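Local coordinates for beta-ketoacyl-[acyl-carrier-protein] synthase III (Pseudomonas aeruginosa, PDB 2X3E) that probably catalyses the condensation of acetyl-CoA with malonyl-ACP that initiates bacterial fatty acid synthesis, at residues A[11-16]-A[289-294]; A[228-233]-A[304-309]; A[249-254]-A[273-278]; A[297-302]-A[321-326]. The protein carries 1 engineered substitution. All blocks are in the same frame, centred on the assembly; numbering follows the deposited sequence. Where two conformers were deposited one is given.

All four contacts use the C-terminal half of a thiolase-type fold, in which two sheets enclose a layer of helices. Contact 1 brings helix 285-295 against strand 5-14 of the N-terminal sheet. Contact 2 lays helix 215-237 on strand 304-311 of the C-terminal sheet. Contact 3 lies in loops around the predicted active site, its centre about 12 Å from that of contact 1. Contact 4 lies at the surface, on strand 315-322, the sheet neighbour of strand 304-311. Along the chain contact 3 is nested inside contacts 1 and 2, and contact 2 alternates with contacts 1 and 4. Helix 285-295 thus joins both sheets to the loops of the predicted active site.

Contact 1 of 4, residues A[11-16]-A[289-294]; sequences LGSYLP and ALAHGL
Leu11 and Ser13, two residues apart on strand 11-14, face Leu290, Ala291 and Leu294 of helix 289-294, with the two axes 8.3 Å apart and their directions at 110°. The backbones come nearest at Ser13 and Ala291, whose CA atoms are 6.8 Å apart. Leu11 carries most of the contact through one methyl, CD2. Leu11 CG is anti to the backbone N (chi1 179°), on the helix side, and CD2 is the branch that touches. It lies 3.7 Å from Ala291 N and is also close to Ala291 CA. The same methyl meets Leu290 CB at 4.0 Å. It also touches Leu294 CD2 at 4.0 Å. One methyl is therefore bordered by two side chains one helical turn apart and by the backbone between them. The second point of touch is smaller. Ser13 OG lies 3.7 Å from the methyl of Ala291, and Ser13 CB packs on that methyl too. The close approach of the strand here is consistent with the small side chain of Ala291. The contact is van der Waals packing, and it buries 204 Å² in all. It is the meeting of a core helix with an edge strand of the N-terminal sheet. Gly12 and Tyr14 bond through their backbones to Ala163 and Ala161 of strand 160-169, the sheet neighbour. On the helix, Leu290 also packs on Val248 of the C-terminal sheet, so helix 285-295 lies between the two sheets, while helix 53-68 packs on Tyr14 and Pro16.

Contact 2 of 4, residues A[228-233]-A[304-309]; sequences DSVRRV and NMVLTG
Ser229 OG is held by two groups, Asp181 OD2 and Ser318 OG, and Ser318 OG also bonds to Thr308 OG1 of the strand. Ser229 and Thr308 are thus joined through a third side chain. They touch only loosely themselves, with Ser229 CB 4.3 Å from Thr308 OG1. These bonds give the hydroxyls partners in an otherwise apolar interface. The packing is done by Val230, Val233, Val306 and Thr308. Val230 and Thr308 cross at about a right angle. The CG2 methyl of Val230 lies 3.7 Å from Thr308 CB, with Thr308 OG1 and Thr308 CG2 both about as near. Val230 CG2 is also 4.1 Å from Val306 CG1. Val233 meets Val306 tip to tip. Val233 CG1 is placed between the backbone N and the carbonyl carbon (chi1 83°), and from there it reaches both methyls of Val306, CG1 at 3.9 Å and CG2 at 4.0 Å. All five touching residues are buried. The axes of helix 228-233 and strand 304-309 are 8.8 Å apart, and their directions differ by 143°. Helix 215-237 covers one side of the C-terminal sheet. Val230 also packs on Leu247 of strand 246-249, and Val233 on Ser318 of strand 315-322. On the opposite sheet side, Met305 and Leu307 meet helix 285-295.

Contact 3 of 4, residues A[249-254]-A[273-278]; sequences PHQANT and SNIAEV
The loop that carries the predicted catalytic His250 packs, through Gln251, against Ser273, Asn274 and Ile275 at the start of the short helix 275-278. Gln251 OE1 accepts two hydrogen bonds there. Ser273 OG donates at 3.1 Å, in the carbonyl plane and on a lone pair. Asn274 N also lies 3.1 Å from Gln251 OE1, but it sits above that plane, and the bond is bent, with an N-H...O angle of 137°. The amide is held at its other end too. Gln251 NE2 bonds to Pro249 O at 2.9 Å, fairly straight, and to Val272 O. Both ends being fixed, the flip state of the amide is well defined. The side chain is bent at chi2 (-80°), which brings Gln251 CD over to Ser273, 4.0 Å from Ser273 CA. At the backbone, Gln251 is the centre of an inverse gamma turn. This is the bend that follows strand 246-249 of the thiolase-type fold, where residues 251-255 form the predicted ACP-binding region. Close by, the His250 ring packs on Asn280, also predicted to be in the active site, and on the engineered Ala112, while His250 ND1 bonds to Ser285 OG and Ala252 O accepts from Asn280 ND2. Ile275 CD1 fits tightly against the loop backbone, 3.1 Å from Gln251 O. The same methyl is near Ala252 C and Asn253 CA. Its apolar side-chain neighbour is Gln251 CB, 4.0 Å from Ile275 CD1. The other branch, Ile275 CG2, is 3.7 Å from Thr254 OG1, a hydroxyl bonded to Thr40 O of helix 33-40.

Contact 4 of 4, residues A[297-302]-A[321-326]; sequences GILRDG and LRWPKI
Gly302 N donates to Trp323 O across a short 2.6 Å, with the oxygen's C=O pointing almost straight at the donor. It is the single hydrogen bond between the segments. Gly302 has a positive phi (77°), which suits glycine. Its carbonyl O lies 3.8 Å from Arg322 CB and packs along the aliphatic part of that side chain. The indole of Trp323 takes the largest share of the contact. Trp323 CG is anti to the backbone N (chi1 -177°), and the ring meets Leu299 and Arg300. Leu299 CD1 touches Trp323 CE2 at 3.6 Å, and Leu299 CB sits by the pyrrole part, 3.6 Å from Trp323 NE1. Arg300 O comes to the ring edge in plane, 3.7 Å from Trp323 CD1. Pro324 CD lies over one face, offset toward the rim, and Leu299 CD1 is on the other side of the ring plane. Further out, Asp301 and Lys325 cross at about a right angle, and Asp301 OD1 lies 3.7 Å from Lys325 CG. Met305 of strand 304-311 and Leu290 of helix 285-295 also pack on the indole, on the same side as Leu299. The charged tips do not pair: Asp301 OD2 stays 5.1 Å from Lys325 NZ, which forms a salt bridge with Glu174. Any attraction between them is probably long-range. The contact rests on indole packing, one backbone bond and the aliphatic parts of Lys325 and Arg322.

Contact 1 of 4, residues A[11-16]-A[289-294]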
# COMPACT_ATOMS: atom_id res chain seq x y z
N LEU A 11 -5.07 -20.54 5.56
CA LEU A 11 -3.99 -20.44 4.58
C LEU A 11 -4.48 -20.99 3.25
O LEU A 11 -5.17 -22.01 3.20
CB LEU A 11 -2.76 -21.23 5.05
CG LEU A 11 -1.53 -21.26 4.14
CD1 LEU A 11 -0.84 -19.91 4.10
CD2 LEU A 11 -0.55 -22.34 4.59
N GLY A 12 -4.12 -20.31 2.17
CA GLY A 12 -4.39 -20.78 0.82
C GLY A 12 -3.36 -20.23 -0.14
O GLY A 12 -2.62 -19.31 0.20
N SER A 13 -3.30 -20.81 -1.32
CA SER A 13 -2.33 -20.37 -2.32
C SER A 13 -2.77 -20.77 -3.71
O SER A 13 -3.66 -21.61 -3.88
CB SER A 13 -0.95 -20.97 -2.03
OG SER A 13 -0.94 -22.37 -2.26
N TYR A 14 -2.13 -20.15 -4.71
CA TYR A 14 -2.35 -20.51 -6.10
C TYR A 14 -1.09 -20.22 -6.91
O TYR A 14 -0.49 -19.15 -6.80
CB TYR A 14 -3.54 -19.75 -6.68
CG TYR A 14 -3.82 -20.11 -8.12
CD1 TYR A 14 -4.43 -21.31 -8.44
CD2 TYR A 14 -3.46 -19.25 -9.16
CE1 TYR A 14 -4.67 -21.67 -9.76
CE2 TYR A 14 -3.70 -19.59 -10.49
CZ TYR A 14 -4.31 -20.80 -10.78
OH TYR A 14 -4.57 -21.16 -12.08
N LEU A 15 -0.69 -21.20 -7.72
CA LEU A 15 0.41 -21.07 -8.66
C LEU A 15 -0.16 -21.19 -10.07
O LEU A 15 -0.98 -22.07 -10.33
CB LEU A 15 1.44 -22.17 -8.42
CG LEU A 15 2.20 -22.15 -7.10
CD1 LEU A 15 2.84 -23.50 -6.84
CD2 LEU A 15 3.24 -21.04 -7.07
N PRO A 16 0.28 -20.31 -10.99
CA PRO A 16 -0.18 -20.47 -12.36
C PRO A 16 0.28 -21.80 -12.95
O PRO A 16 1.29 -22.36 -12.51
CB PRO A 16 0.46 -19.28 -13.11
CG PRO A 16 1.46 -18.70 -12.19
CD PRO A 16 1.16 -19.14 -10.81
N ALA A 289 5.73 -20.73 0.74
CA ALA A 289 6.58 -21.63 1.53
C ALA A 289 5.78 -22.26 2.67
O ALA A 289 5.91 -23.46 2.93
CB ALA A 289 7.82 -20.89 2.08
N LEU A 290 4.95 -21.47 3.35
CA LEU A 290 4.03 -22.00 4.35
C LEU A 290 3.11 -23.10 3.78
O LEU A 290 2.94 -24.14 4.41
CB LEU A 290 3.18 -20.87 4.97
CG LEU A 290 3.89 -19.94 5.97
CD1 LEU A 290 2.99 -18.78 6.39
CD2 LEU A 290 4.36 -20.72 7.21
N ALA A 291 2.54 -22.86 2.60
CA ALA A 291 1.66 -23.85 1.97
C ALA A 291 2.42 -25.15 1.68
O ALA A 291 1.89 -26.24 1.87
CB ALA A 291 1.04 -23.29 0.68
N HIS A 292 3.67 -25.02 1.24
CA HIS A 292 4.54 -26.17 1.03
C HIS A 292 4.76 -26.95 2.32
O HIS A 292 4.63 -28.17 2.35
CB HIS A 292 5.88 -25.70 0.45
CG HIS A 292 6.94 -26.76 0.43
ND1 HIS A 292 6.99 -27.75 -0.52
CD2 HIS A 292 7.99 -26.97 1.25
CE1 HIS A 292 8.02 -28.53 -0.29
NE2 HIS A 292 8.65 -28.08 0.79
N GLY A 293 5.10 -26.24 3.39
CA GLY A 293 5.29 -26.87 4.70
C GLY A 293 4.06 -27.60 5.20
O GLY A 293 4.15 -28.70 5.74
N LEU A 294 2.89 -26.99 5.01
CA LEU A 294 1.63 -27.61 5.40
C LEU A 294 1.34 -28.87 4.58
O LEU A 294 0.95 -29.90 5.13
CB LEU A 294 0.48 -26.59 5.29
CG LEU A 294 -0.84 -26.96 5.97
CD1 LEU A 294 -0.64 -27.13 7.47
CD2 LEU A 294 -1.90 -25.90 5.69

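Contact 2 of 4, residues A[228-233]-A[304-309]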
# COMPACT_ATOMS: atom_id res chain seq x y z
N ASP A 228 19.81 -10.81 11.19
CA ASP A 228 19.78 -9.83 12.28
C ASP A 228 18.33 -9.50 12.68
O ASP A 228 18.04 -9.34 13.87
CB ASP A 228 20.51 -8.54 11.88
CG ASP A 228 22.01 -8.74 11.68
OD1 ASP A 228 22.61 -9.64 12.31
OD2 ASP A 228 22.62 -7.96 10.90
N SER A 229 17.44 -9.40 11.70
CA SER A 229 16.02 -9.11 11.97
C SER A 229 15.38 -10.24 12.78
O SER A 229 14.65 -9.98 13.75
CB SER A 229 15.25 -8.88 10.66
OG SER A 229 13.88 -8.58 10.93
N VAL A 230 15.68 -11.48 12.41
CA VAL A 230 15.22 -12.64 13.17
C VAL A 230 15.74 -12.53 14.61
O VAL A 230 14.97 -12.67 15.55
CB VAL A 230 15.68 -13.98 12.54
CG1 VAL A 230 15.31 -15.16 13.45
CG2 VAL A 230 15.06 -14.16 11.16
N ARG A 231 17.03 -12.27 14.77
CA ARG A 231 17.61 -12.17 16.11
C ARG A 231 16.89 -11.14 16.98
O ARG A 231 16.64 -11.38 18.15
CB ARG A 231 19.10 -11.83 16.08
CG ARG A 231 19.72 -11.64 17.47
CD ARG A 231 19.57 -12.89 18.34
NE ARG A 231 20.43 -13.97 17.85
CZ ARG A 231 20.42 -15.23 18.28
NH1 ARG A 231 19.57 -15.62 19.22
NH2 ARG A 231 21.27 -16.10 17.75
N ARG A 232 16.57 -9.99 16.40
CA ARG A 232 15.85 -8.94 17.14
C ARG A 232 14.48 -9.40 17.63
O ARG A 232 14.11 -9.15 18.78
CB ARG A 232 15.73 -7.67 16.29
CG ARG A 232 17.08 -7.01 16.07
CD ARG A 232 16.96 -5.61 15.56
NE ARG A 232 16.43 -5.54 14.20
CZ ARG A 232 17.14 -5.72 13.09
NH1 ARG A 232 18.44 -6.02 13.13
NH2 ARG A 232 16.54 -5.61 11.91
N VAL A 233 13.75 -10.10 16.78
CA VAL A 233 12.42 -10.58 17.16
C VAL A 233 12.53 -11.77 18.17
O VAL A 233 11.71 -11.89 19.08
CB VAL A 233 11.55 -10.88 15.91
CG1 VAL A 233 11.84 -12.27 15.34
CG2 VAL A 233 10.07 -10.71 16.22
N ASN A 304 7.15 -22.95 17.50
CA ASN A 304 7.70 -21.60 17.47
C ASN A 304 8.17 -21.26 16.05
O ASN A 304 8.98 -21.98 15.47
CB ASN A 304 8.87 -21.46 18.45
CG ASN A 304 8.45 -21.68 19.89
OD1 ASN A 304 7.31 -21.39 20.27
ND2 ASN A 304 9.36 -22.21 20.70
N MET A 305 7.65 -20.16 15.51
CA MET A 305 7.90 -19.78 14.12
C MET A 305 8.26 -18.31 13.98
O MET A 305 7.73 -17.44 14.68
CB MET A 305 6.64 -20.08 13.29
CG MET A 305 6.73 -19.67 11.82
SD MET A 305 5.20 -20.07 10.94
CE MET A 305 5.46 -21.81 10.60
N VAL A 306 9.18 -18.04 13.05
CA VAL A 306 9.48 -16.68 12.61
C VAL A 306 9.40 -16.61 11.08
O VAL A 306 9.94 -17.47 10.37
CB VAL A 306 10.86 -16.21 13.10
CG1 VAL A 306 11.24 -14.86 12.47
CG2 VAL A 306 10.85 -16.10 14.62
N LEU A 307 8.69 -15.59 10.60
CA LEU A 307 8.64 -15.26 9.20
C LEU A 307 9.55 -14.05 9.03
O LEU A 307 9.51 -13.13 9.85
CB LEU A 307 7.22 -14.90 8.76
CG LEU A 307 6.10 -15.83 9.23
CD1 LEU A 307 4.74 -15.32 8.73
CD2 LEU A 307 6.34 -17.25 8.77
N THR A 308 10.35 -14.03 7.98
CA THR A 308 11.28 -12.93 7.79
C THR A 308 11.47 -12.58 6.31
O THR A 308 11.49 -13.46 5.45
CB THR A 308 12.64 -13.24 8.47
OG1 THR A 308 13.49 -12.08 8.40
CG2 THR A 308 13.32 -14.42 7.81
N GLY A 309 11.60 -11.29 6.04
CA GLY A 309 11.79 -10.79 4.69
C GLY A 309 12.84 -9.70 4.59
O GLY A 309 13.12 -9.00 5.56

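Contact 3 of 4, residues A[249-254]-A[273-278]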
# COMPACT_ATOMS: atom_id res chain seq x y z
N PRO A 249 11.75 -17.80 5.66
CA PRO A 249 12.25 -16.58 5.05
C PRO A 249 11.68 -16.32 3.66
O PRO A 249 11.20 -17.24 2.98
CB PRO A 249 13.75 -16.85 4.95
CG PRO A 249 13.85 -18.29 4.82
CD PRO A 249 12.75 -18.88 5.62
N HIS A 250 11.75 -15.06 3.24
CA HIS A 250 11.57 -14.74 1.84
C HIS A 250 12.56 -15.59 1.05
O HIS A 250 13.75 -15.65 1.37
CB HIS A 250 11.82 -13.24 1.60
CG HIS A 250 12.11 -12.89 0.17
ND1 HIS A 250 11.29 -13.29 -0.86
CD2 HIS A 250 13.12 -12.20 -0.39
CE1 HIS A 250 11.79 -12.85 -2.00
NE2 HIS A 250 12.90 -12.19 -1.75
N GLN A 251 12.05 -16.26 0.02
CA GLN A 251 12.84 -17.21 -0.75
C GLN A 251 13.68 -16.47 -1.79
O GLN A 251 13.43 -16.53 -3.00
CB GLN A 251 11.90 -18.24 -1.41
CG GLN A 251 10.91 -18.91 -0.43
CD GLN A 251 11.52 -20.02 0.40
OE1 GLN A 251 11.95 -21.04 -0.15
NE2 GLN A 251 11.55 -19.85 1.72
N ALA A 252 14.71 -15.77 -1.31
CA ALA A 252 15.48 -14.83 -2.13
C ALA A 252 16.35 -15.56 -3.15
O ALA A 252 16.42 -15.16 -4.32
CB ALA A 252 16.34 -13.94 -1.24
N ASN A 253 17.05 -16.59 -2.69
CA ASN A 253 17.84 -17.47 -3.53
C ASN A 253 18.15 -18.75 -2.76
O ASN A 253 17.91 -18.81 -1.56
CB ASN A 253 19.14 -16.76 -3.94
CG ASN A 253 19.65 -17.22 -5.28
OD1 ASN A 253 19.21 -18.23 -5.81
ND2 ASN A 253 20.59 -16.46 -5.85
N THR A 254 18.70 -19.76 -3.42
CA THR A 254 19.00 -21.01 -2.71
C THR A 254 20.04 -20.83 -1.60
O THR A 254 19.82 -21.23 -0.46
CB THR A 254 19.43 -22.11 -3.66
OG1 THR A 254 18.31 -22.50 -4.46
CG2 THR A 254 19.94 -23.33 -2.89
N SER A 273 11.49 -24.22 2.89
CA SER A 273 11.91 -23.78 1.56
C SER A 273 11.32 -24.61 0.42
O SER A 273 11.39 -25.84 0.43
CB SER A 273 13.43 -23.81 1.46
OG SER A 273 13.86 -23.48 0.15
N ASN A 274 10.75 -23.92 -0.57
CA ASN A 274 10.32 -24.53 -1.82
C ASN A 274 10.84 -23.77 -3.04
O ASN A 274 10.30 -23.90 -4.14
CB ASN A 274 8.79 -24.61 -1.88
CG ASN A 274 8.12 -23.25 -1.84
OD1 ASN A 274 8.68 -22.28 -1.34
ND2 ASN A 274 6.90 -23.18 -2.36
N ILE A 275 11.92 -23.01 -2.86
CA ILE A 275 12.45 -22.16 -3.94
C ILE A 275 12.86 -22.96 -5.18
O ILE A 275 12.81 -22.44 -6.30
CB ILE A 275 13.63 -21.28 -3.43
CG1 ILE A 275 13.89 -20.12 -4.40
CG2 ILE A 275 14.89 -22.13 -3.20
CD1 ILE A 275 14.88 -19.13 -3.88
N ALA A 276 13.23 -24.22 -4.99
CA ALA A 276 13.56 -25.09 -6.13
C ALA A 276 12.36 -25.34 -7.06
O ALA A 276 12.55 -25.48 -8.28
CB ALA A 276 14.11 -26.43 -5.62
N GLU A 277 11.15 -25.37 -6.50
CA GLU A 277 9.95 -25.71 -7.26
C GLU A 277 9.18 -24.50 -7.78
O GLU A 277 8.46 -24.60 -8.77
CB GLU A 277 9.00 -26.58 -6.42
CG GLU A 277 9.59 -27.92 -6.00
CD GLU A 277 10.32 -27.84 -4.68
OE1 GLU A 277 10.52 -26.71 -4.18
OE2 GLU A 277 10.72 -28.89 -4.14
N VAL A 278 9.31 -23.36 -7.10
CA VAL A 278 8.53 -22.17 -7.46
C VAL A 278 9.37 -20.93 -7.77
O VAL A 278 8.84 -19.94 -8.25
CB VAL A 278 7.49 -21.82 -6.37
CG1 VAL A 278 6.57 -23.01 -6.11
CG2 VAL A 278 8.15 -21.38 -5.06

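Contact 4 of 4, residues A[297-302]-A[321-326]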
# COMPACT_ATOMS: atom_id res chain seq x y z
N GLY A 297 3.41 -31.68 5.78
CA GLY A 297 3.26 -31.98 7.21
C GLY A 297 4.45 -31.56 8.05
O GLY A 297 4.67 -32.09 9.15
N ILE A 298 5.21 -30.59 7.55
CA ILE A 298 6.42 -30.11 8.24
C ILE A 298 6.05 -29.24 9.45
O ILE A 298 6.75 -29.27 10.46
CB ILE A 298 7.31 -29.30 7.26
CG1 ILE A 298 8.10 -30.24 6.36
CG2 ILE A 298 8.26 -28.36 8.02
CD1 ILE A 298 8.78 -29.54 5.20
N LEU A 299 4.96 -28.50 9.34
CA LEU A 299 4.61 -27.49 10.33
C LEU A 299 3.94 -28.10 11.55
O LEU A 299 2.93 -28.80 11.43
CB LEU A 299 3.70 -26.43 9.72
CG LEU A 299 4.23 -25.74 8.47
CD1 LEU A 299 3.25 -24.70 7.97
CD2 LEU A 299 5.60 -25.11 8.74
N ARG A 300 4.50 -27.82 12.72
CA ARG A 300 4.03 -28.37 13.99
C ARG A 300 2.95 -27.50 14.60
O ARG A 300 3.10 -26.29 14.67
CB ARG A 300 5.17 -28.43 15.00
CG ARG A 300 6.23 -29.46 14.75
CD ARG A 300 7.37 -29.29 15.76
NE ARG A 300 6.88 -29.17 17.14
CZ ARG A 300 6.87 -30.16 18.04
NH1 ARG A 300 7.33 -31.38 17.75
NH2 ARG A 300 6.39 -29.92 19.26
N ASP A 301 1.88 -28.13 15.09
CA ASP A 301 0.87 -27.44 15.89
C ASP A 301 1.56 -26.76 17.08
O ASP A 301 2.19 -27.44 17.89
CB ASP A 301 -0.17 -28.43 16.44
CG ASP A 301 -0.90 -29.21 15.35
OD1 ASP A 301 -1.02 -28.71 14.21
OD2 ASP A 301 -1.37 -30.33 15.64
N GLY A 302 1.46 -25.44 17.17
CA GLY A 302 2.05 -24.69 18.28
C GLY A 302 3.56 -24.50 18.21
O GLY A 302 4.17 -23.99 19.16
N LEU A 321 5.43 -15.95 15.75
CA LEU A 321 4.14 -16.51 16.15
C LEU A 321 4.32 -17.99 16.47
O LEU A 321 5.31 -18.60 16.07
CB LEU A 321 3.10 -16.34 15.03
CG LEU A 321 3.25 -17.17 13.75
CD1 LEU A 321 1.96 -17.14 12.93
CD2 LEU A 321 4.44 -16.70 12.90
N ARG A 322 3.37 -18.57 17.20
CA ARG A 322 3.29 -20.02 17.31
C ARG A 322 2.31 -20.49 16.26
O ARG A 322 1.24 -19.90 16.10
CB ARG A 322 2.87 -20.45 18.72
CG ARG A 322 3.94 -20.17 19.78
CD ARG A 322 3.53 -20.68 21.15
NE ARG A 322 2.24 -20.13 21.56
CZ ARG A 322 1.16 -20.85 21.90
NH1 ARG A 322 1.18 -22.19 21.93
NH2 ARG A 322 0.04 -20.22 22.24
N TRP A 323 2.68 -21.53 15.52
CA TRP A 323 1.89 -21.95 14.36
C TRP A 323 0.60 -22.63 14.84
O TRP A 323 0.66 -23.52 15.68
CB TRP A 323 2.69 -22.89 13.45
CG TRP A 323 1.94 -23.29 12.20
CD1 TRP A 323 1.44 -24.51 11.91
CD2 TRP A 323 1.60 -22.43 11.11
NE1 TRP A 323 0.81 -24.48 10.69
CE2 TRP A 323 0.89 -23.21 10.18
CE3 TRP A 323 1.82 -21.08 10.83
CZ2 TRP A 323 0.40 -22.69 8.98
CZ3 TRP A 323 1.34 -20.56 9.64
CH2 TRP A 323 0.63 -21.37 8.73
N PRO A 324 -0.56 -22.19 14.31
CA PRO A 324 -1.83 -22.75 14.74
C PRO A 324 -2.20 -23.99 13.94
O PRO A 324 -1.53 -24.33 12.96
CB PRO A 324 -2.81 -21.62 14.44
CG PRO A 324 -2.26 -20.97 13.23
CD PRO A 324 -0.76 -21.13 13.31
N LYS A 325 -3.28 -24.64 14.35
CA LYS A 325 -3.81 -25.79 13.63
C LYS A 325 -4.58 -25.30 12.41
O LYS A 325 -5.69 -24.77 12.54
CB LYS A 325 -4.72 -26.62 14.53
CG LYS A 325 -4.02 -27.15 15.79
CD LYS A 325 -5.00 -27.77 16.77
CE LYS A 325 -4.30 -28.22 18.04
NZ LYS A 325 -3.67 -27.08 18.78
N ILE A 326 -3.99 -25.47 11.22
CA ILE A 326 -4.61 -25.00 9.97
C ILE A 326 -5.03 -26.19 9.13
O ILE A 326 -4.26 -27.15 8.97
CB ILE A 326 -3.64 -24.13 9.14
CG1 ILE A 326 -3.29 -22.84 9.90
CG2 ILE A 326 -4.24 -23.79 7.78
CD1 ILE A 326 -4.48 -21.92 10.14